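Local coordinates for protein Aureochrome1 (Vaucheria frigida, PDB 3UE6) that senses blue light through a flavin mononucleotide held in its LOV domain, a member of the PAS family, at residues V49-D52 with D57-I60; C112-N115 with T121-W124; G131-D134 with N138-N141. All blocks are in the same frame, centred on the assembly; numbering follows the deposited sequence.

Contact 1 of 3, residues V49-D52 with D57-I60; sequences VITD and DNPI. With FMN (flavin mononucleotide), chain G.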
ATOM      1  N   VAL A  49       7.761   1.111  -0.749  1.00 60.63           N
ATOM      2  CA  VAL A  49       7.736   1.889   0.481  1.00 67.08           C
ATOM      3  C   VAL A  49       6.409   2.636   0.614  1.00 76.81           C
ATOM      4  O   VAL A  49       5.666   2.786  -0.359  1.00 71.66           O
ATOM      5  CB  VAL A  49       8.904   2.898   0.548  1.00 64.17           C
ATOM      6  CG1 VAL A  49      10.246   2.172   0.478  1.00 64.25           C
ATOM      7  CG2 VAL A  49       8.788   3.909  -0.576  1.00 56.40           C
ATOM      8  N   ILE A  50       6.114   3.086   1.828  1.00 78.03           N
ATOM      9  CA  ILE A  50       4.976   3.960   2.073  1.00 65.74           C
ATOM     10  C   ILE A  50       5.478   5.215   2.773  1.00 70.56           C
ATOM     11  O   ILE A  50       6.185   5.129   3.776  1.00 70.88           O
ATOM     12  CB  ILE A  50       3.932   3.310   2.994  1.00 65.82           C
ATOM     13  CG1 ILE A  50       3.567   1.904   2.516  1.00 62.66           C
ATOM     14  CG2 ILE A  50       2.687   4.185   3.071  1.00 71.18           C
ATOM     15  CD1 ILE A  50       2.591   1.881   1.362  1.00 60.61           C
ATOM     16  N   THR A  51       5.117   6.379   2.247  1.00 74.76           N
ATOM     17  CA  THR A  51       5.472   7.639   2.888  1.00 70.38           C
ATOM     18  C   THR A  51       4.240   8.311   3.471  1.00 70.56           C
ATOM     19  O   THR A  51       3.119   8.051   3.036  1.00 71.17           O
ATOM     20  CB  THR A  51       6.156   8.597   1.905  1.00 67.55           C
ATOM     21  OG1 THR A  51       5.210   9.017   0.916  1.00 64.20           O
ATOM     22  CG2 THR A  51       7.333   7.913   1.234  1.00 62.50           C
ATOM     23  N   ASP A  52       4.458   9.170   4.459  1.00 72.56           N
ATOM     24  CA  ASP A  52       3.382   9.950   5.051  1.00 74.63           C
ATOM     25  C   ASP A  52       3.485  11.395   4.582  1.00 74.62           C
ATOM     26  O   ASP A  52       4.395  12.121   4.985  1.00 72.88           O
ATOM     27  CB  ASP A  52       3.458   9.888   6.577  1.00 81.41           C
ATOM     28  CG  ASP A  52       2.193  10.381   7.246  1.00 89.86           C
ATOM     29  OD1 ASP A  52       1.512  11.257   6.670  1.00 88.33           O
ATOM     30  OD2 ASP A  52       1.878   9.884   8.348  1.00 93.65           O
ATOM     31  N   ASP A  57       8.220  16.777   4.992  1.00 88.88           N
ATOM     32  CA  ASP A  57       9.142  16.251   3.982  1.00 81.50           C
ATOM     33  C   ASP A  57       8.872  14.796   3.566  1.00 83.41           C
ATOM     34  O   ASP A  57       9.787  14.081   3.155  1.00 85.12           O
ATOM     35  CB  ASP A  57      10.594  16.423   4.445  1.00 82.13           C
ATOM     36  CG  ASP A  57      11.596  16.331   3.303  1.00 81.89           C
ATOM     37  OD1 ASP A  57      11.243  16.669   2.152  1.00 86.31           O
ATOM     38  OD2 ASP A  57      12.747  15.924   3.569  1.00 74.38           O
ATOM     39  N   ASN A  58       7.618  14.363   3.680  1.00 74.92           N
ATOM     40  CA  ASN A  58       7.185  13.094   3.097  1.00 68.85           C
ATOM     41  C   ASN A  58       8.091  11.909   3.450  1.00 73.67           C
ATOM     42  O   ASN A  58       8.676  11.287   2.562  1.00 74.56           O
ATOM     43  CB  ASN A  58       7.109  13.252   1.577  1.00 62.82           C
ATOM     44  CG  ASN A  58       6.114  12.309   0.930  1.00 60.97           C
ATOM     45  OD1 ASN A  58       6.123  12.132  -0.286  1.00 56.79           O
ATOM     46  ND2 ASN A  58       5.240  11.715   1.734  1.00 65.97           N
ATOM     47  N   PRO A  59       8.205  11.590   4.751  1.00 77.87           N
ATOM     48  CA  PRO A  59       9.141  10.558   5.218  1.00 79.57           C
ATOM     49  C   PRO A  59       8.595   9.140   5.087  1.00 80.65           C
ATOM     50  O   PRO A  59       7.377   8.946   5.057  1.00 81.05           O
ATOM     51  CB  PRO A  59       9.318  10.902   6.695  1.00 77.43           C
ATOM     52  CG  PRO A  59       8.005  11.500   7.084  1.00 77.86           C
ATOM     53  CD  PRO A  59       7.493  12.238   5.868  1.00 78.62           C
ATOM     54  N   ILE A  60       9.501   8.167   5.013  1.00 73.26           N
ATOM     55  CA  ILE A  60       9.137   6.757   4.938  1.00 66.99           C
ATOM     56  C   ILE A  60       8.570   6.277   6.266  1.00 67.39           C
ATOM     57  O   ILE A  60       9.127   6.562   7.328  1.00 71.33           O
ATOM     58  CB  ILE A  60      10.358   5.879   4.616  1.00 71.22           C
ATOM     59  CG1 ILE A  60      10.924   6.215   3.235  1.00 66.70           C
ATOM     60  CG2 ILE A  60       9.996   4.402   4.704  1.00 72.21           C
ATOM     61  CD1 ILE A  60      12.160   5.410   2.885  1.00 54.51           C
TER
HETATM   62  N1  FMN G 500      13.654   8.919  -5.560  1.00 74.23           N
HETATM   63  C2  FMN G 500      14.653   8.072  -5.989  1.00 66.25           C
HETATM   64  O2  FMN G 500      15.668   8.533  -6.518  1.00 62.07           O
HETATM   65  N3  FMN G 500      14.515   6.710  -5.828  1.00 64.57           N
HETATM   66  C4  FMN G 500      13.386   6.189  -5.237  1.00 64.68           C
HETATM   67  O4  FMN G 500      13.264   4.978  -5.091  1.00 61.75           O
HETATM   68  C4A FMN G 500      12.380   7.041  -4.800  1.00 75.93           C
HETATM   69  N5  FMN G 500      11.236   6.539  -4.203  1.00 82.66           N
HETATM   70  C5A FMN G 500      10.241   7.394  -3.777  1.00 82.23           C
HETATM   71  C6  FMN G 500       9.100   6.879  -3.180  1.00 86.00           C
HETATM   72  C7  FMN G 500       8.088   7.729  -2.746  1.00 81.26           C
HETATM   73  C7M FMN G 500       6.853   7.162  -2.100  1.00 75.05           C
HETATM   74  C8  FMN G 500       8.226   9.101  -2.912  1.00 80.38           C
HETATM   75  C8M FMN G 500       7.133  10.014  -2.443  1.00 82.15           C
HETATM   76  C9  FMN G 500       9.370   9.618  -3.511  1.00 82.27           C
HETATM   77  C9A FMN G 500      10.383   8.765  -3.946  1.00 79.75           C
HETATM   78  N10 FMN G 500      11.536   9.264  -4.532  1.00 66.57           N
HETATM   79  C10 FMN G 500      12.521   8.410  -4.968  1.00 69.83           C
HETATM   80  C1' FMN G 500      11.730  10.733  -4.759  1.00 67.72           C
HETATM   81  C2' FMN G 500      12.347  11.482  -3.590  1.00 69.10           C
HETATM   82  O2' FMN G 500      11.773  11.052  -2.381  1.00 73.45           O
HETATM   83  C3' FMN G 500      12.106  12.974  -3.793  1.00 74.42           C
HETATM   84  O3' FMN G 500      10.723  13.251  -3.843  1.00 71.98           O
HETATM   85  C4' FMN G 500      12.774  13.431  -5.086  1.00 78.42           C
HETATM   86  O4' FMN G 500      14.164  13.242  -4.970  1.00 80.41           O
HETATM   87  C5' FMN G 500      12.505  14.897  -5.414  1.00 76.59           C
HETATM   88  O5' FMN G 500      12.522  15.672  -4.234  1.00 79.39           O
HETATM   89  P   FMN G 500      13.777  16.605  -3.847  1.00 73.98           P
HETATM   90  O1P FMN G 500      14.968  15.703  -3.618  1.00 84.42           O
HETATM   91  O2P FMN G 500      13.483  17.365  -2.579  1.00 76.11           O
HETATM   92  O3P FMN G 500      14.088  17.585  -4.951  1.00 66.85           O

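Contact 2 of 3, residues C112-N115 with T121-W124; sequences CLLN and TTFW. With FMN (flavin mononucleotide), chain G.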
ATOM      1  N   CYS A 112      13.022   6.196 -14.753  1.00 63.32           N
ATOM      2  CA  CYS A 112      14.194   5.344 -14.650  1.00 69.79           C
ATOM      3  C   CYS A 112      15.439   6.198 -14.394  1.00 74.40           C
ATOM      4  O   CYS A 112      15.838   7.002 -15.238  1.00 73.43           O
ATOM      5  CB  CYS A 112      14.359   4.505 -15.918  1.00 70.77           C
ATOM      6  SG  CYS A 112      15.700   3.294 -15.832  1.00 77.13           S
ATOM      7  N   LEU A 113      16.036   6.024 -13.218  1.00 69.10           N
ATOM      8  CA  LEU A 113      17.233   6.774 -12.840  1.00 67.51           C
ATOM      9  C   LEU A 113      18.257   5.911 -12.100  1.00 69.29           C
ATOM     10  O   LEU A 113      17.920   4.856 -11.552  1.00 61.66           O
ATOM     11  CB  LEU A 113      16.877   8.011 -12.003  1.00 61.70           C
ATOM     12  CG  LEU A 113      15.806   7.956 -10.907  1.00 63.61           C
ATOM     13  CD1 LEU A 113      15.765   6.628 -10.168  1.00 65.89           C
ATOM     14  CD2 LEU A 113      16.006   9.105  -9.929  1.00 45.94           C
ATOM     15  N   LEU A 114      19.506   6.371 -12.089  1.00 64.61           N
ATOM     16  CA  LEU A 114      20.567   5.705 -11.346  1.00 65.40           C
ATOM     17  C   LEU A 114      20.404   5.931  -9.846  1.00 65.53           C
ATOM     18  O   LEU A 114      20.384   7.072  -9.379  1.00 57.30           O
ATOM     19  CB  LEU A 114      21.930   6.238 -11.784  1.00 62.98           C
ATOM     20  CG  LEU A 114      23.126   5.369 -11.398  1.00 62.86           C
ATOM     21  CD1 LEU A 114      23.017   4.028 -12.095  1.00 53.27           C
ATOM     22  CD2 LEU A 114      24.435   6.065 -11.756  1.00 61.45           C
ATOM     23  N   ASN A 115      20.287   4.840  -9.096  1.00 67.02           N
ATOM     24  CA  ASN A 115      20.245   4.908  -7.639  1.00 62.72           C
ATOM     25  C   ASN A 115      21.446   4.226  -6.985  1.00 61.13           C
ATOM     26  O   ASN A 115      22.160   3.452  -7.624  1.00 62.74           O
ATOM     27  CB  ASN A 115      18.943   4.309  -7.094  1.00 60.54           C
ATOM     28  CG  ASN A 115      17.780   5.273  -7.161  1.00 59.92           C
ATOM     29  OD1 ASN A 115      16.646   4.907  -6.845  1.00 59.08           O
ATOM     30  ND2 ASN A 115      18.052   6.510  -7.574  1.00 57.36           N
ATOM     31  N   THR A 121      27.303   0.976  -4.329  1.00 83.11           N
ATOM     32  CA  THR A 121      27.101   0.356  -5.633  1.00 83.78           C
ATOM     33  C   THR A 121      25.840   0.915  -6.275  1.00 90.09           C
ATOM     34  O   THR A 121      24.875   1.242  -5.583  1.00 94.62           O
ATOM     35  CB  THR A 121      26.991  -1.170  -5.537  1.00 82.68           C
ATOM     36  OG1 THR A 121      26.036  -1.518  -4.531  1.00 86.66           O
ATOM     37  CG2 THR A 121      28.337  -1.779  -5.178  1.00 73.37           C
ATOM     38  N   THR A 122      25.845   1.020  -7.599  1.00 90.48           N
ATOM     39  CA  THR A 122      24.720   1.619  -8.299  1.00 82.88           C
ATOM     40  C   THR A 122      23.890   0.605  -9.069  1.00 81.99           C
ATOM     41  O   THR A 122      24.340  -0.503  -9.363  1.00 88.39           O
ATOM     42  CB  THR A 122      25.180   2.712  -9.282  1.00 75.77           C
ATOM     43  OG1 THR A 122      25.894   2.111 -10.368  1.00 79.05           O
ATOM     44  CG2 THR A 122      26.062   3.722  -8.581  1.00 70.58           C
ATOM     45  N   PHE A 123      22.669   1.008  -9.395  1.00 82.80           N
ATOM     46  CA  PHE A 123      21.783   0.213 -10.229  1.00 82.21           C
ATOM     47  C   PHE A 123      20.754   1.144 -10.849  1.00 75.38           C
ATOM     48  O   PHE A 123      20.413   2.171 -10.261  1.00 69.06           O
ATOM     49  CB  PHE A 123      21.099  -0.878  -9.399  1.00 83.60           C
ATOM     50  CG  PHE A 123      20.057  -0.359  -8.445  1.00 78.55           C
ATOM     51  CD1 PHE A 123      20.421   0.208  -7.234  1.00 75.74           C
ATOM     52  CD2 PHE A 123      18.710  -0.454  -8.755  1.00 85.06           C
ATOM     53  CE1 PHE A 123      19.459   0.682  -6.356  1.00 67.67           C
ATOM     54  CE2 PHE A 123      17.746   0.015  -7.881  1.00 82.33           C
ATOM     55  CZ  PHE A 123      18.121   0.584  -6.680  1.00 71.02           C
ATOM     56  N   TRP A 124      20.268   0.805 -12.039  1.00 78.96           N
ATOM     57  CA  TRP A 124      19.219   1.607 -12.657  1.00 72.98           C
ATOM     58  C   TRP A 124      17.852   1.226 -12.108  1.00 72.25           C
ATOM     59  O   TRP A 124      17.504   0.046 -12.042  1.00 72.36           O
ATOM     60  CB  TRP A 124      19.257   1.501 -14.178  1.00 60.54           C
ATOM     61  CG  TRP A 124      20.353   2.307 -14.755  1.00 66.55           C
ATOM     62  CD1 TRP A 124      21.634   1.897 -14.985  1.00 60.69           C
ATOM     63  CD2 TRP A 124      20.301   3.675 -15.151  1.00 68.74           C
ATOM     64  NE1 TRP A 124      22.380   2.921 -15.515  1.00 58.53           N
ATOM     65  CE2 TRP A 124      21.573   4.041 -15.625  1.00 69.16           C
ATOM     66  CE3 TRP A 124      19.287   4.647 -15.162  1.00 66.20           C
ATOM     67  CZ2 TRP A 124      21.875   5.306 -16.103  1.00 53.61           C
ATOM     68  CZ3 TRP A 124      19.584   5.912 -15.636  1.00 68.68           C
ATOM     69  CH2 TRP A 124      20.862   6.229 -16.098  1.00 69.90           C
TER
HETATM   70  N1  FMN G 500      13.654   8.919  -5.560  1.00 74.23           N
HETATM   71  C2  FMN G 500      14.653   8.072  -5.989  1.00 66.25           C
HETATM   72  O2  FMN G 500      15.668   8.533  -6.518  1.00 62.07           O
HETATM   73  N3  FMN G 500      14.515   6.710  -5.828  1.00 64.57           N
HETATM   74  C4  FMN G 500      13.386   6.189  -5.237  1.00 64.68           C
HETATM   75  O4  FMN G 500      13.264   4.978  -5.091  1.00 61.75           O
HETATM   76  C4A FMN G 500      12.380   7.041  -4.800  1.00 75.93           C
HETATM   77  N5  FMN G 500      11.236   6.539  -4.203  1.00 82.66           N
HETATM   78  C5A FMN G 500      10.241   7.394  -3.777  1.00 82.23           C
HETATM   79  C6  FMN G 500       9.100   6.879  -3.180  1.00 86.00           C
HETATM   80  C7  FMN G 500       8.088   7.729  -2.746  1.00 81.26           C
HETATM   81  C7M FMN G 500       6.853   7.162  -2.100  1.00 75.05           C
HETATM   82  C8  FMN G 500       8.226   9.101  -2.912  1.00 80.38           C
HETATM   83  C8M FMN G 500       7.133  10.014  -2.443  1.00 82.15           C
HETATM   84  C9  FMN G 500       9.370   9.618  -3.511  1.00 82.27           C
HETATM   85  C9A FMN G 500      10.383   8.765  -3.946  1.00 79.75           C
HETATM   86  N10 FMN G 500      11.536   9.264  -4.532  1.00 66.57           N
HETATM   87  C10 FMN G 500      12.521   8.410  -4.968  1.00 69.83           C
HETATM   88  C1' FMN G 500      11.730  10.733  -4.759  1.00 67.72           C
HETATM   89  C2' FMN G 500      12.347  11.482  -3.590  1.00 69.10           C
HETATM   90  O2' FMN G 500      11.773  11.052  -2.381  1.00 73.45           O
HETATM   91  C3' FMN G 500      12.106  12.974  -3.793  1.00 74.42           C
HETATM   92  O3' FMN G 500      10.723  13.251  -3.843  1.00 71.98           O
HETATM   93  C4' FMN G 500      12.774  13.431  -5.086  1.00 78.42           C
HETATM   94  O4' FMN G 500      14.164  13.242  -4.970  1.00 80.41           O
HETATM   95  C5' FMN G 500      12.505  14.897  -5.414  1.00 76.59           C
HETATM   96  O5' FMN G 500      12.522  15.672  -4.234  1.00 79.39           O
HETATM   97  P   FMN G 500      13.777  16.605  -3.847  1.00 73.98           P
HETATM   98  O1P FMN G 500      14.968  15.703  -3.618  1.00 84.42           O
HETATM   99  O2P FMN G 500      13.483  17.365  -2.579  1.00 76.11           O
HETATM  100  O3P FMN G 500      14.088  17.585  -4.951  1.00 66.85           O

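Contact 3 of 3, residues G131-D134 with N138-N141; sequences GLRD and NIVN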
ATOM      1  N   GLY A 131       0.122   8.765  -5.468  1.00 70.74           N
ATOM      2  CA  GLY A 131      -0.456   9.435  -4.318  1.00 63.23           C
ATOM      3  C   GLY A 131      -1.777   8.812  -3.896  1.00 66.69           C
ATOM      4  O   GLY A 131      -2.588   8.404  -4.731  1.00 59.16           O
ATOM      5  N   LEU A 132      -1.990   8.730  -2.589  1.00 68.40           N
ATOM      6  CA  LEU A 132      -3.237   8.220  -2.047  1.00 69.91           C
ATOM      7  C   LEU A 132      -4.002   9.367  -1.396  1.00 81.66           C
ATOM      8  O   LEU A 132      -3.447  10.098  -0.579  1.00 91.75           O
ATOM      9  CB  LEU A 132      -2.949   7.105  -1.043  1.00 69.66           C
ATOM     10  CG  LEU A 132      -1.973   6.056  -1.576  1.00 73.46           C
ATOM     11  CD1 LEU A 132      -1.567   5.065  -0.492  1.00 74.58           C
ATOM     12  CD2 LEU A 132      -2.573   5.340  -2.778  1.00 67.23           C
ATOM     13  N   ARG A 133      -5.273   9.527  -1.759  1.00 77.86           N
ATOM     14  CA  ARG A 133      -6.058  10.670  -1.300  1.00 78.36           C
ATOM     15  C   ARG A 133      -7.176  10.242  -0.367  1.00 82.92           C
ATOM     16  O   ARG A 133      -7.656   9.113  -0.441  1.00 89.89           O
ATOM     17  CB  ARG A 133      -6.647  11.421  -2.491  1.00 66.39           C
ATOM     18  CG  ARG A 133      -5.607  11.976  -3.440  1.00 77.13           C
ATOM     19  CD  ARG A 133      -6.192  12.226  -4.810  1.00 85.30           C
ATOM     20  NE  ARG A 133      -5.161  12.570  -5.783  1.00 89.13           N
ATOM     21  CZ  ARG A 133      -4.697  13.800  -5.976  1.00 89.21           C
ATOM     22  NH1 ARG A 133      -5.169  14.813  -5.258  1.00 86.02           N
ATOM     23  NH2 ARG A 133      -3.758  14.018  -6.886  1.00 83.86           N
ATOM     24  N   ASP A 134      -7.581  11.154   0.513  1.00 81.80           N
ATOM     25  CA  ASP A 134      -8.726  10.932   1.394  1.00 83.02           C
ATOM     26  C   ASP A 134     -10.029  11.223   0.648  1.00 85.44           C
ATOM     27  O   ASP A 134     -10.010  11.550  -0.539  1.00 81.20           O
ATOM     28  CB  ASP A 134      -8.609  11.786   2.665  1.00 80.42           C
ATOM     29  CG  ASP A 134      -8.392  13.262   2.370  1.00 80.85           C
ATOM     30  OD1 ASP A 134      -8.903  13.749   1.343  1.00 87.00           O
ATOM     31  OD2 ASP A 134      -7.716  13.943   3.170  1.00 76.25           O
ATOM     32  N   ASN A 138      -7.378  14.989  -0.713  1.00 71.89           N
ATOM     33  CA  ASN A 138      -6.057  15.388  -0.257  1.00 78.14           C
ATOM     34  C   ASN A 138      -5.086  14.208  -0.236  1.00 75.67           C
ATOM     35  O   ASN A 138      -5.393  13.153   0.316  1.00 75.29           O
ATOM     36  CB  ASN A 138      -6.160  16.057   1.116  1.00 78.41           C
ATOM     37  CG  ASN A 138      -6.930  17.366   1.063  1.00 88.22           C
ATOM     38  OD1 ASN A 138      -7.927  17.547   1.764  1.00 94.14           O
ATOM     39  ND2 ASN A 138      -6.469  18.286   0.221  1.00 80.31           N
ATOM     40  N   ILE A 139      -3.927  14.382  -0.863  1.00 73.26           N
ATOM     41  CA  ILE A 139      -2.919  13.330  -0.875  1.00 75.83           C
ATOM     42  C   ILE A 139      -2.352  13.120   0.520  1.00 78.59           C
ATOM     43  O   ILE A 139      -1.727  14.013   1.091  1.00 74.31           O
ATOM     44  CB  ILE A 139      -1.780  13.636  -1.851  1.00 71.93           C
ATOM     45  CG1 ILE A 139      -2.255  13.408  -3.284  1.00 59.92           C
ATOM     46  CG2 ILE A 139      -0.583  12.745  -1.547  1.00 70.98           C
ATOM     47  CD1 ILE A 139      -1.251  13.804  -4.321  1.00 62.96           C
ATOM     48  N   VAL A 140      -2.581  11.930   1.062  1.00 78.41           N
ATOM     49  CA  VAL A 140      -2.297  11.669   2.461  1.00 82.71           C
ATOM     50  C   VAL A 140      -1.136  10.688   2.629  1.00 81.18           C
ATOM     51  O   VAL A 140      -0.425  10.714   3.634  1.00 70.51           O
ATOM     52  CB  VAL A 140      -3.563  11.150   3.182  1.00 81.95           C
ATOM     53  CG1 VAL A 140      -3.560   9.631   3.248  1.00 81.73           C
ATOM     54  CG2 VAL A 140      -3.665  11.755   4.571  1.00 87.46           C
ATOM     55  N   ASN A 141      -0.949   9.834   1.627  1.00 82.48           N
ATOM     56  CA  ASN A 141       0.146   8.874   1.605  1.00 70.20           C
ATOM     57  C   ASN A 141       0.674   8.706   0.195  1.00 69.22           C
ATOM     58  O   ASN A 141      -0.013   9.015  -0.779  1.00 67.29           O
ATOM     59  CB  ASN A 141      -0.320   7.504   2.097  1.00 75.14           C
ATOM     60  CG  ASN A 141      -0.504   7.446   3.594  1.00 78.46           C
ATOM     61  OD1 ASN A 141      -1.622   7.299   4.085  1.00 89.42           O
ATOM     62  ND2 ASN A 141       0.597   7.534   4.333  1.00 67.39           N
TER

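Contact 1 of 3, residues V49-D52 with D57-I60
The dimethylbenzene end of the flavin pocket is bordered by T51 and N58, whose side chains meet at the turn where strand 48-52 hands the chain on towards strand 60-63. T51 uses its two branches differently. Its methyl CG2, anti to the carbonyl carbon, lies 3.5 Å from FMN C7M, while OG1 accepts a weak, bent hydrogen bond from N58 ND2 at 2.8 Å (N-H...O 117°). The other end of the same amide, N58 OD1, stands 3.2 Å from FMN C8M, so one asparagine spans threonine and flavin. Asparagine suits this place because it accepts the left-handed backbone conformation found here (phi 50°, psi 61°). Deeper along the ring, V49 offers a purely apolar branch, with CG2 4.0 Å from FMN C6.

The backbones follow the antiparallel pattern that opens the five-stranded PAS sheet. T51 and I60 form a non-hydrogen-bonded pair, and past them D52 N donates to P59 O at 3.0 Å, a nearly straight bond. Proline has no N-H to give, but only its carbonyl is needed here. T51 CA also approaches that oxygen, at 3.2 Å, as a CA-H...O contact. I60, whose CB points away from strand 48-52, packs on C83 and F85, and its CD1 comes only loosely near V49 CG1. The end of I50 leads away from 57-60 and packs on I50 of the second subunit. OD1 of D52 is hydrogen-bonded to S54 OG, with OD2 in a long, weak ion pair with R65 of the second subunit.

Contact 2 of 3, residues C112-N115 with T121-W124
L114 and W124 meet as a non-hydrogen-bonded pair and N115 and F123 as the hydrogen-bonded pair beside it, where strands 109-116 and 122-133 run antiparallel. Two backbone bonds lock this register: N115 N donates to F123 O at 2.9 Å, almost straight at 170°, and F123 N returns one to N115 O at 3.1 Å.

The apolar contacts centre on the indole, broad enough to take L114 on one face and still reach A154 and V158 of helix 151-161. L114, with CG anti to the backbone N (chi1 -163°), carries CD1 over that face of W124, 3.7 Å from the centroid of the five-membered ring: a CH-pi contact that a branched aliphatic chain makes well. C112 SG lies obliquely beside the six-membered ring, 3.9 Å from W124 CE3. An alanine in place of W124 would probably leave L114 CD1 without the aromatic face beneath it and open a gap towards helix 151-161. Where N115 and F123 project together, N115 CB lies 3.7 Å from F123 CE1, a phenyl ring packing readily against a methylene. L113 CD2 packs against FMN O2 at 3.5 Å.

The polar side-chain contacts centre on N115 and the flavin. The carboxamide of N115 presents an acceptor and a donor side by side, matching the pyrimidine edge of FMN: FMN N3 gives its hydrogen to N115 OD1 at 3.0 Å in a straight bond of 177°, whereas N115 ND2 reaches FMN O2 only weakly. A further weak bond from N115 ND2 to L114 O, together with N125 ND2 donating to N115 OD1, would limit rotation of the amide.

Strand 109-116 is the outermost strand of the sheet; C112 and W124 pack against helix 151-161, while L113 and N115 project towards the flavin.

Contact 3 of 3, residues G131-D134 with N138-N141
R133 lies across I139, the two forming a non-hydrogen-bonded pair near the end of the hairpin. Starting at CB, 3.5 Å from N138 O, the arginine runs on to CG, which touches I139 CG1 at 3.6 Å. The chain stays extended from CG to NE, and the perpendicular turn at its end (chi4 -86°) brings the centre of one guanidinium face over I139 CG1, with NH2 3.6 Å from I139 CD1. An arginine suits such an exposed place because its methylenes and flat face cover the hydrocarbon while its N-H groups stay available for polar partners, NH1 binding G137 O. At the turn, D134 and N138 grip each other twice. D134 N donates to N138 O, and N138 N meets D134 OD1 at 2.8 Å from above the carboxylate plane, the carboxylate being a ready acceptor for a turn N-H.

Farther from the turn, L132 N donates to N141 O at 2.7 Å. L132 O receives both V140 N, at 2.6 Å and nearly straight, and N141 N, more weakly. Two successive residues facing one is the signature of a classic beta bulge, set here in the hairpin joining the last two strands of the PAS sheet.

Read from the N terminus, the three contacts follow one another without nesting or crossing. Contact 1 closes the seven-residue loop between strands 48-52 and 60-63, at one edge of the sheet. The chain then passes through the helices between 65 and 105 before contact 2 closes the turn between 109-116 and 122-133, at the other edge. Strand 122-133 runs back across the domain, and contact 3 closes its turn into 139-145, about 27 Å from contact 2 between centres. Strand 139-145 lies beside 48-52, so contacts 1 and 3 touch, N141 ND2 reaching T51 O at 2.9 Å. Contacts 1 and 2 hold opposite ends of the flavin ring.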